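Local coordinates for protein esterase (PDB 7ATL) that probably hydrolyses carboxylic esters, as a family VIII carboxylesterase with the beta-lactamase fold, and also shows promiscuous acyltransferase activity, at residues Ala306-Pro311 against Gly318-Glu323. Residues are numbered along the deposited sequence; the frame is centred on the assembly and turned at random.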
ATOM      1  N   ALA A 306      10.576 -10.005  12.480  1.00 31.54           N
ATOM      2  CA  ALA A 306       9.165  -9.551  12.395  1.00 29.64           C
ATOM      3  C   ALA A 306       8.368 -10.347  11.354  1.00 29.60           C
ATOM      4  O   ALA A 306       7.119 -10.295  11.422  1.00 30.55           O
ATOM      5  CB  ALA A 306       9.112  -8.075  12.107  1.00 28.37           C
ATOM      6  N   GLU A 307       9.044 -11.025  10.421  1.00 29.73           N
ATOM      7  CA  GLU A 307       8.435 -11.907   9.384  1.00 30.74           C
ATOM      8  C   GLU A 307       7.337 -11.179   8.605  1.00 29.97           C
ATOM      9  O   GLU A 307       6.259 -11.761   8.413  1.00 29.19           O
ATOM     10  CB  GLU A 307       7.865 -13.181  10.018  1.00 32.15           C
ATOM     11  CG  GLU A 307       8.934 -14.012  10.709  1.00 36.21           C
ATOM     12  CD  GLU A 307       8.624 -15.469  11.016  1.00 36.76           C
ATOM     13  OE1 GLU A 307       7.504 -15.946  10.687  1.00 36.10           O
ATOM     14  OE2 GLU A 307       9.536 -16.125  11.564  1.00 35.73           O
ATOM     15  N   THR A 308       7.597  -9.977   8.112  1.00 27.48           N
ATOM     16  CA  THR A 308       6.500  -9.085   7.680  1.00 28.87           C
ATOM     17  C   THR A 308       5.821  -9.585   6.393  1.00 29.27           C
ATOM     18  O   THR A 308       4.672  -9.187   6.159  1.00 32.25           O
ATOM     19  CB  THR A 308       7.024  -7.663   7.554  1.00 30.60           C
ATOM     20  OG1 THR A 308       7.851  -7.722   6.398  1.00 28.45           O
ATOM     21  CG2 THR A 308       7.741  -7.207   8.807  1.00 32.09           C
ATOM     22  N   GLN A 309       6.507 -10.379   5.575  1.00 29.94           N
ATOM     23  CA  GLN A 309       5.948 -11.152   4.434  1.00 29.39           C
ATOM     24  C   GLN A 309       6.308 -12.623   4.638  1.00 31.12           C
ATOM     25  O   GLN A 309       6.618 -13.311   3.646  1.00 31.53           O
ATOM     26  CB  GLN A 309       6.550 -10.710   3.103  1.00 30.36           C
ATOM     27  CG  GLN A 309       6.445  -9.218   2.845  1.00 30.48           C
ATOM     28  CD  GLN A 309       5.107  -8.878   2.249  1.00 28.70           C
ATOM     29  OE1 GLN A 309       4.981  -8.712   1.044  1.00 32.51           O
ATOM     30  NE2 GLN A 309       4.089  -8.817   3.089  1.00 29.47           N
ATOM     31  N   GLY A 310       6.259 -13.087   5.882  1.00 30.74           N
ATOM     32  CA  GLY A 310       6.793 -14.404   6.245  1.00 34.08           C
ATOM     33  C   GLY A 310       8.292 -14.316   6.518  1.00 37.29           C
ATOM     34  O   GLY A 310       8.877 -13.217   6.486  1.00 33.08           O
ATOM     35  N   PRO A 311       8.934 -15.480   6.793  1.00 37.76           N
ATOM     36  CA  PRO A 311      10.344 -15.519   7.196  1.00 37.28           C
ATOM     37  C   PRO A 311      11.243 -14.787   6.180  1.00 37.98           C
ATOM     38  O   PRO A 311      11.018 -14.959   4.991  1.00 35.61           O
ATOM     39  CB  PRO A 311      10.666 -17.021   7.234  1.00 37.51           C
ATOM     40  CG  PRO A 311       9.317 -17.690   7.468  1.00 37.37           C
ATOM     41  CD  PRO A 311       8.327 -16.822   6.717  1.00 37.41           C
ATOM     42  N   GLY A 318       8.134   2.433   3.761  1.00 26.35           N
ATOM     43  CA  GLY A 318       7.330   2.270   2.532  1.00 26.45           C
ATOM     44  C   GLY A 318       6.994   0.824   2.190  1.00 24.98           C
ATOM     45  O   GLY A 318       6.064   0.618   1.411  1.00 23.11           O
ATOM     46  N   GLY A 319       7.710  -0.155   2.742  1.00 26.51           N
ATOM     47  CA  GLY A 319       7.354  -1.579   2.574  1.00 27.03           C
ATOM     48  C   GLY A 319       8.312  -2.498   3.304  1.00 25.27           C
ATOM     49  O   GLY A 319       9.112  -1.998   4.073  1.00 22.66           O
ATOM     50  N   ALA A 320       8.199  -3.799   3.057  1.00 24.90           N
ATOM     51  CA  ALA A 320       8.990  -4.865   3.706  1.00 27.67           C
ATOM     52  C   ALA A 320      10.352  -4.975   3.007  1.00 29.78           C
ATOM     53  O   ALA A 320      10.417  -4.779   1.761  1.00 28.41           O
ATOM     54  CB  ALA A 320       8.251  -6.186   3.659  1.00 27.62           C
ATOM     55  N   VAL A 321      11.388  -5.272   3.794  1.00 28.20           N
ATOM     56  CA  VAL A 321      12.793  -5.372   3.339  1.00 27.64           C
ATOM     57  C   VAL A 321      13.185  -6.832   3.449  1.00 27.17           C
ATOM     58  O   VAL A 321      13.026  -7.377   4.541  1.00 25.83           O
ATOM     59  CB  VAL A 321      13.715  -4.498   4.198  1.00 29.30           C
ATOM     60  CG1 VAL A 321      15.194  -4.802   3.926  1.00 29.89           C
ATOM     61  CG2 VAL A 321      13.397  -3.023   4.013  1.00 29.21           C
ATOM     62  N   LEU A 322      13.693  -7.409   2.366  1.00 26.95           N
ATOM     63  CA  LEU A 322      14.194  -8.801   2.347  1.00 28.93           C
ATOM     64  C   LEU A 322      15.595  -8.790   2.947  1.00 30.58           C
ATOM     65  O   LEU A 322      16.464  -8.101   2.396  1.00 36.33           O
ATOM     66  CB  LEU A 322      14.202  -9.284   0.899  1.00 29.44           C
ATOM     67  CG  LEU A 322      14.593 -10.739   0.697  1.00 29.30           C
ATOM     68  CD1 LEU A 322      13.682 -11.637   1.511  1.00 30.84           C
ATOM     69  CD2 LEU A 322      14.534 -11.113  -0.777  1.00 29.58           C
ATOM     70  N   GLU A 323      15.790  -9.451   4.080  1.00 33.38           N
ATOM     71  CA  GLU A 323      17.128  -9.623   4.714  1.00 35.24           C
ATOM     72  C   GLU A 323      17.721 -10.991   4.317  1.00 35.18           C
ATOM     73  O   GLU A 323      18.934 -11.063   4.200  1.00 33.53           O
ATOM     74  CB  GLU A 323      17.024  -9.497   6.235  1.00 36.21           C
ATOM     75  CG  GLU A 323      16.714  -8.098   6.751  1.00 35.74           C
ATOM     76  CD  GLU A 323      17.542  -7.698   7.967  1.00 36.41           C
ATOM     77  OE1 GLU A 323      18.646  -7.200   7.743  1.00 38.68           O
ATOM     78  OE2 GLU A 323      17.099  -7.898   9.130  1.00 36.92           O
TER
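A320 presses its methyl against two consecutive loop side chains, T308 and Q309, and this small cluster is the whole contact. The tight part lies at T308, whose OG1 stands 3.2 Å from CB of A320. A chi1 of 71° turns OG1 inward to A320 and to the carbonyl O of G314, its hydrogen-bond partner, so one short hydroxyl side chain lies against strand 320-322 and bonds to the backbone of the adjacent strand 313-315. Q309 adds its aliphatic part, CG lying 3.6 Å from the same CB. Alanine suits this buried strand position, its small methyl being met by both loop residues and by W313 and W339.

The more open side is that of the Q309 amide, and E307 and P311 of the loop are exposed. Bent at chi2 (-84°), the Q309 chain folds back and NE2 donates an almost straight bond of 3.1 Å to O of T308, which lies nearly in the amide plane, though NE2 is tilted 31° from the carbonyl plane. OE1 accepts from NE2 of Q338. A bound pentaethylene glycol, probably from the crystallisation liquor, makes a weak hydrogen bond to NE2 of Q309.

The loop after helix 291-297 thus packs on the antiparallel sheet where strand 320-322 runs between strands 313-315 and 337-341.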